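Phosphatidylinositol-specific phospholipase C1 (Streptomyces antibioticus, PDB 3H4X) belongs to the calcium-dependent phosphoinositide phospholipase C family and has a TIM-type barrel of parallel strands surrounded by helices. Local coordinates at residues Q102-A105 and G106-D110. Sequence-based numbering, arbitrary orientation.
Sequences QDFA and GCLSD
An N-cap opens helix 104-117: the D103 carboxylate turns back on the first turn and accepts a hydrogen bond from the amide of G106, OD1 lying 3.0 Å from G106 N. With chi1 at 63° the carboxylate is flanked by its own backbone N and carbonyl carbon, which swings it round to this amide, and G106 N lies close to the line of the CG-OD1 bond. The backbone carbonyl of the same residue starts the helical bonding, D103 O accepting from C107 N at 3.0 Å, so one residue holds two successive amides of the first turn. The series continues with L108 N bonded to F104 O at 2.9 Å and S109 N to A105 O at 3.0 Å. Helix 104-117 packs against strand 58-64 of the TIM-type barrel and against helix 142-153, and its buried side begins with F104, C107 and L108. With CG anti to the backbone N (chi1 -176°), the F104 ring reaches over L108, whose CD1 makes a CH-pi contact 3.9 Å from the ring centroid, almost straight above one face. C107 CB approaches the ring obliquely, 4.4 Å from F104 CD1. L148 of helix 142-153 touches both F104 and L108, while from strand 58-64, L63 touches F104 and L61 touches C107.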
loop_
_atom_site.group_PDB
_atom_site.type_symbol
_atom_site.label_atom_id
_atom_site.label_comp_id
_atom_site.label_asym_id
_atom_site.label_seq_id
_atom_site.Cartn_x
_atom_site.Cartn_y
_atom_site.Cartn_z
ATOM N N GLN A 102 -13.705 5.012 -13.372
ATOM C CA GLN A 102 -12.497 5.028 -14.187
ATOM C C GLN A 102 -11.487 3.982 -13.717
ATOM O O GLN A 102 -11.612 3.423 -12.624
ATOM C CB GLN A 102 -11.881 6.428 -14.225
ATOM C CG GLN A 102 -12.837 7.481 -14.755
ATOM C CD GLN A 102 -13.339 7.144 -16.143
ATOM O OE1 GLN A 102 -12.567 7.101 -17.095
ATOM N NE2 GLN A 102 -14.642 6.909 -16.264
ATOM N N ASP A 103 -10.497 3.724 -14.564
ATOM C CA ASP A 103 -9.499 2.691 -14.327
ATOM C C ASP A 103 -8.314 3.201 -13.504
ATOM O O ASP A 103 -8.363 4.288 -12.928
ATOM C CB ASP A 103 -9.010 2.123 -15.662
ATOM C CG ASP A 103 -8.318 3.167 -16.527
ATOM O OD1 ASP A 103 -8.163 4.324 -16.082
ATOM O OD2 ASP A 103 -7.929 2.825 -17.663
ATOM N N PHE A 104 -7.248 2.411 -13.452
ATOM C CA PHE A 104 -6.090 2.758 -12.630
ATOM C C PHE A 104 -5.454 4.064 -13.104
ATOM O O PHE A 104 -5.086 4.916 -12.290
ATOM C CB PHE A 104 -5.080 1.609 -12.632
ATOM C CG PHE A 104 -3.887 1.823 -11.732
ATOM C CD1 PHE A 104 -4.022 2.390 -10.472
ATOM C CD2 PHE A 104 -2.630 1.410 -12.140
ATOM C CE1 PHE A 104 -2.917 2.561 -9.645
ATOM C CE2 PHE A 104 -1.527 1.579 -11.320
ATOM C CZ PHE A 104 -1.673 2.153 -10.073
ATOM N N ALA A 105 -5.326 4.229 -14.418
ATOM C CA ALA A 105 -4.810 5.482 -14.955
ATOM C C ALA A 105 -5.658 6.668 -14.490
ATOM O O ALA A 105 -5.128 7.744 -14.206
ATOM C CB ALA A 105 -4.730 5.430 -16.476
ATOM N N GLY A 106 -6.973 6.471 -14.415
ATOM C CA GLY A 106 -7.870 7.515 -13.929
ATOM C C GLY A 106 -7.644 7.830 -12.461
ATOM O O GLY A 106 -7.657 8.992 -12.052
ATOM N N CYS A 107 -7.439 6.790 -11.661
ATOM C CA CYS A 107 -7.116 6.971 -10.255
ATOM C C CYS A 107 -5.834 7.785 -10.092
ATOM O O CYS A 107 -5.771 8.729 -9.303
ATOM C CB CYS A 107 -6.958 5.609 -9.585
ATOM S SG CYS A 107 -6.525 5.698 -7.849
ATOM N N LEU A 108 -4.805 7.406 -10.840
ATOM C CA LEU A 108 -3.528 8.100 -10.789
ATOM C C LEU A 108 -3.667 9.560 -11.210
ATOM O O LEU A 108 -3.009 10.438 -10.651
ATOM C CB LEU A 108 -2.499 7.378 -11.659
ATOM C CG LEU A 108 -2.064 5.998 -11.164
ATOM C CD1 LEU A 108 -1.309 5.274 -12.268
ATOM C CD2 LEU A 108 -1.224 6.106 -9.895
ATOM N N SER A 109 -4.523 9.820 -12.192
ATOM C CA SER A 109 -4.801 11.194 -12.588
ATOM C C SER A 109 -5.431 11.978 -11.437
ATOM O O SER A 109 -5.054 13.124 -11.182
ATOM C CB SER A 109 -5.704 11.235 -13.821
ATOM O OG SER A 109 -5.033 10.733 -14.961
ATOM N N ASP A 110 -6.389 11.372 -10.741
ATOM C CA ASP A 110 -7.001 12.033 -9.589
ATOM C C ASP A 110 -5.936 12.350 -8.547
ATOM O O ASP A 110 -5.919 13.441 -7.965
ATOM C CB ASP A 110 -8.080 11.154 -8.944
ATOM C CG ASP A 110 -9.350 11.065 -9.771
ATOM O OD1 ASP A 110 -9.387 11.618 -10.889
ATOM O OD2 ASP A 110 -10.314 10.430 -9.288
#